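Side-chain contacts in glutathione S-transferase (Pseudomonas fluorescens, PDB 3M3M), which probably acts as a glutathione transferase, holding glutathione between a thioredoxin-like N-terminal domain and an all-helical C-terminal domain: residues F176-S179 and R180-G183; P182-Q185 and A186-Q189. All coordinates share one frame; numbering follows the deposited sequence.

Interaction 1. Residues F176-S179 and R180-G183; sequences FDLS and RYPG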
loop_
_atom_site.group_PDB
_atom_site.type_symbol
_atom_site.label_atom_id
_atom_site.label_comp_id
_atom_site.label_asym_id
_atom_site.label_seq_id
_atom_site.Cartn_x
_atom_site.Cartn_y
_atom_site.Cartn_z
ATOM N N PHE A 176 -12.201 9.741 5.413
ATOM C CA PHE A 176 -12.276 10.358 4.082
ATOM C C PHE A 176 -13.487 9.955 3.265
ATOM O O PHE A 176 -13.838 8.768 3.146
ATOM C CB PHE A 176 -10.971 10.072 3.244
ATOM C CG PHE A 176 -9.730 10.531 3.952
ATOM C CD1 PHE A 176 -9.226 11.860 3.726
ATOM C CD2 PHE A 176 -9.025 9.668 4.834
ATOM C CE1 PHE A 176 -8.026 12.305 4.422
ATOM C CE2 PHE A 176 -7.849 10.157 5.538
ATOM C CZ PHE A 176 -7.375 11.461 5.330
ATOM N N ASP A 177 -14.104 10.961 2.639
ATOM C CA ASP A 177 -15.327 10.705 1.903
ATOM C C ASP A 177 -14.988 10.588 0.436
ATOM O O ASP A 177 -14.779 11.610 -0.283
ATOM C CB ASP A 177 -16.280 11.881 2.155
ATOM C CG ASP A 177 -17.586 11.759 1.389
ATOM O OD1 ASP A 177 -17.863 10.766 0.654
ATOM O OD2 ASP A 177 -18.404 12.736 1.551
ATOM N N LEU A 178 -14.918 9.338 -0.045
ATOM C CA LEU A 178 -14.460 9.147 -1.413
ATOM C C LEU A 178 -15.551 9.479 -2.391
ATOM O O LEU A 178 -15.324 9.435 -3.568
ATOM C CB LEU A 178 -13.976 7.676 -1.672
ATOM C CG LEU A 178 -12.684 7.382 -0.808
ATOM C CD1 LEU A 178 -12.296 5.979 -1.078
ATOM C CD2 LEU A 178 -11.539 8.310 -1.171
ATOM N N SER A 179 -16.795 9.756 -1.911
ATOM C CA SER A 179 -17.839 10.153 -2.901
ATOM C C SER A 179 -17.499 11.506 -3.531
ATOM O O SER A 179 -18.013 11.813 -4.612
ATOM C CB SER A 179 -19.273 10.236 -2.295
ATOM O OG SER A 179 -19.367 11.382 -1.413
ATOM N N ARG A 180 -16.588 12.287 -2.914
ATOM C CA ARG A 180 -16.041 13.505 -3.492
ATOM C C ARG A 180 -15.060 13.247 -4.671
ATOM O O ARG A 180 -14.675 14.206 -5.411
ATOM C CB ARG A 180 -15.276 14.263 -2.402
ATOM C CG ARG A 180 -16.094 14.572 -1.145
ATOM C CD ARG A 180 -15.202 15.472 -0.326
ATOM N NE ARG A 180 -15.831 15.739 0.943
ATOM C CZ ARG A 180 -15.228 16.387 1.950
ATOM N NH1 ARG A 180 -13.953 16.819 1.837
ATOM N NH2 ARG A 180 -15.900 16.564 3.095
ATOM N N TYR A 181 -14.700 11.971 -4.874
ATOM C CA TYR A 181 -13.651 11.575 -5.831
ATOM C C TYR A 181 -14.144 10.493 -6.789
ATOM O O TYR A 181 -13.739 9.306 -6.741
ATOM C CB TYR A 181 -12.437 11.037 -4.996
ATOM C CG TYR A 181 -11.851 12.158 -4.159
ATOM C CD1 TYR A 181 -10.967 13.075 -4.752
ATOM C CD2 TYR A 181 -12.188 12.322 -2.817
ATOM C CE1 TYR A 181 -10.425 14.133 -3.991
ATOM C CE2 TYR A 181 -11.677 13.442 -2.038
ATOM C CZ TYR A 181 -10.750 14.315 -2.689
ATOM O OH TYR A 181 -10.257 15.343 -1.937
ATOM N N PRO A 182 -14.994 10.877 -7.758
ATOM C CA PRO A 182 -15.440 9.832 -8.668
ATOM C C PRO A 182 -14.418 9.269 -9.591
ATOM O O PRO A 182 -14.584 8.061 -10.085
ATOM C CB PRO A 182 -16.577 10.519 -9.523
ATOM C CG PRO A 182 -16.261 12.050 -9.305
ATOM C CD PRO A 182 -15.710 12.166 -7.930
ATOM N N GLY A 183 -13.355 10.037 -9.880
ATOM C CA GLY A 183 -12.328 9.446 -10.709
ATOM C C GLY A 183 -11.583 8.367 -9.892
ATOM O O GLY A 183 -11.220 7.321 -10.448
#

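Interaction 2. Residues P182-Q185 and A186-Q189; sequences PGIQ and AWMQ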
loop_
_atom_site.group_PDB
_atom_site.type_symbol
_atom_site.label_atom_id
_atom_site.label_comp_id
_atom_site.label_asym_id
_atom_site.label_seq_id
_atom_site.Cartn_x
_atom_site.Cartn_y
_atom_site.Cartn_z
ATOM N N PRO A 182 -14.994 10.877 -7.758
ATOM C CA PRO A 182 -15.440 9.832 -8.668
ATOM C C PRO A 182 -14.418 9.269 -9.591
ATOM O O PRO A 182 -14.584 8.061 -10.085
ATOM C CB PRO A 182 -16.577 10.519 -9.523
ATOM C CG PRO A 182 -16.261 12.050 -9.305
ATOM C CD PRO A 182 -15.710 12.166 -7.930
ATOM N N GLY A 183 -13.355 10.037 -9.880
ATOM C CA GLY A 183 -12.328 9.446 -10.709
ATOM C C GLY A 183 -11.583 8.367 -9.892
ATOM O O GLY A 183 -11.220 7.321 -10.448
ATOM N N ILE A 184 -11.293 8.677 -8.624
ATOM C CA ILE A 184 -10.706 7.598 -7.710
ATOM C C ILE A 184 -11.619 6.363 -7.613
ATOM O O ILE A 184 -11.180 5.234 -7.775
ATOM C CB ILE A 184 -10.357 8.127 -6.360
ATOM C CG1 ILE A 184 -9.244 9.213 -6.565
ATOM C CG2 ILE A 184 -9.815 6.976 -5.400
ATOM C CD1 ILE A 184 -8.735 9.842 -5.175
ATOM N N GLN A 185 -12.915 6.603 -7.424
ATOM C CA GLN A 185 -13.830 5.466 -7.298
ATOM C C GLN A 185 -13.821 4.637 -8.572
ATOM O O GLN A 185 -13.807 3.394 -8.500
ATOM C CB GLN A 185 -15.248 5.970 -6.895
ATOM C CG GLN A 185 -15.350 6.626 -5.580
ATOM C CD GLN A 185 -16.827 7.105 -5.342
ATOM O OE1 GLN A 185 -17.410 7.800 -6.207
ATOM N NE2 GLN A 185 -17.368 6.798 -4.163
ATOM N N ALA A 186 -13.786 5.244 -9.765
ATOM C CA ALA A 186 -13.835 4.450 -11.003
ATOM C C ALA A 186 -12.509 3.692 -11.189
ATOM O O ALA A 186 -12.450 2.602 -11.691
ATOM C CB ALA A 186 -14.098 5.389 -12.249
ATOM N N TRP A 187 -11.401 4.322 -10.749
ATOM C CA TRP A 187 -10.115 3.601 -10.750
ATOM C C TRP A 187 -10.100 2.408 -9.773
ATOM O O TRP A 187 -9.560 1.301 -10.109
ATOM C CB TRP A 187 -9.035 4.635 -10.417
ATOM C CG TRP A 187 -7.676 4.094 -10.032
ATOM C CD1 TRP A 187 -6.656 3.710 -10.821
ATOM C CD2 TRP A 187 -7.209 4.032 -8.675
ATOM N NE1 TRP A 187 -5.540 3.320 -10.016
ATOM C CE2 TRP A 187 -5.849 3.571 -8.708
ATOM C CE3 TRP A 187 -7.831 4.343 -7.453
ATOM C CZ2 TRP A 187 -5.055 3.381 -7.504
ATOM C CZ3 TRP A 187 -7.048 4.162 -6.229
ATOM C CH2 TRP A 187 -5.675 3.691 -6.302
HETATM N N MSE A 188 -10.673 2.588 -8.563
HETATM C CA MSE A 188 -10.720 1.486 -7.597
HETATM C C MSE A 188 -11.512 0.346 -8.303
HETATM O O MSE A 188 -11.182 -0.813 -8.155
HETATM C CB MSE A 188 -11.499 1.870 -6.368
HETATM C CG MSE A 188 -10.591 2.687 -5.491
HETATM SE SE MSE A 188 -11.447 3.544 -3.956
HETATM C CE MSE A 188 -12.595 2.069 -3.149
ATOM N N GLN A 189 -12.653 0.695 -8.904
ATOM C CA GLN A 189 -13.360 -0.332 -9.737
ATOM C C GLN A 189 -12.552 -1.090 -10.781
ATOM O O GLN A 189 -12.660 -2.325 -10.857
ATOM C CB GLN A 189 -14.628 0.299 -10.356
ATOM C CG GLN A 189 -15.765 -0.043 -9.553
ATOM C CD GLN A 189 -16.140 -1.407 -10.006
ATOM O OE1 GLN A 189 -15.887 -1.740 -11.192
ATOM N NE2 GLN A 189 -16.671 -2.233 -9.115
#

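Interaction 1. Residues F176-S179 and R180-G183
The extended chain of Arg180 crosses the Asp177 side chain at about a right angle, its CG 3.4 Å from Asp177 O and 4.0 Å from Asp177 OD2. The two residues belong to an Asx turn that runs on into a short 3-10 turn, in the loop that leads to helix 182-192 of the C-terminal domain. The Asx turn is closed by the bond from Ser179 N to Asp177 OD1 at 3.0 Å; the hydroxyl OG of Ser179 gives the same oxygen a second bond at 2.6 Å. Both donors come from the same face of the carboxylate, OG on the syn side and N from above the plane. Asp177 CG stands anti to the backbone N (chi1 178°), which turns the carboxylate forward over the residues that follow. At 4.0 Å Asp177 OD2 and Arg180 NE are beyond a salt bridge, though their opposite charges probably attract; the planes of the two groups are 57° apart. With an alanine in place of Asp177, Ser179 OG and N would probably lose their shared acceptor, and the Arg180 guanidinium its nearby opposite charge, freeing the turn to shift. Two i to i+3 backbone bonds complete the turn: Arg180 N to Asp177 O, long at 3.3 Å, and Tyr181 N to Leu178 O at 2.9 Å. Tyr181, the N-cap residue of the helix, sends its OH to Asp140 on helix 125-146, while Tyr136 of that helix binds Asp177 N through its hydroxyl. At the edge of the Tyr181 ring, CD2 comes within 3.7 Å of Asp177 O.

Interaction 2. Residues P182-Q185 and A186-Q189
Ile184 O receives the backbone N of Met188 at 2.8 Å, the shortest of four successive i to i+4 bonds in the first turns of helix 182-192. Its C=O...N angle of 167° makes this bond nearly collinear with the carbonyl. Ile184 O also lies at the edge of the Trp187 indole, in its plane, 3.5 Å from Trp187 CE3. At chi1 166° Trp187 CG sits opposite the backbone N, which brings the indole alongside the Ile184 side chain, both pointing the same way. Their contact is made by the Ile184 CG2 branch, 3.9 Å from Trp187 CE3. The chain of Met188, a selenomethionine, bends at chi3 (46°), and its SE comes to 4.1 Å from the same methyl, Ile184 CG2. Outside the segments, Trp187 NE1 is hydrogen-bonded to Asp161, and the indole packs against helices 125-146 and 159-168. Glu143 accepts from Gly183 N and Ile184 N, two amides of the helix's first turn. The chemistry implies an apolar cluster on the inward side of the helix, with the buried indole N-H satisfied by a carboxylate.

Interaction 1 forms the turn that leads into helix 182-192, and interaction 2 forms the opening turns of that helix; they share Pro182 and Gly183, and their centres lie 8 Å apart. They also pack directly: Leu178 CD1 is 3.9 Å from Met188 SE, and Leu178 O is 3.3 Å from Gln185 CD. Helix 125-146 serves both, through Tyr136 and Asp140 at the turn and Glu143 at the helix start. Neither contact includes a residue of the glutathione pocket. The side chains of Leu178 and Trp187 are each about 9 Å from that of Tyr167, a glutathione-binding residue; Trp187 packs on Leu164 and Tyr165 of helix 159-168, which also carries Tyr167.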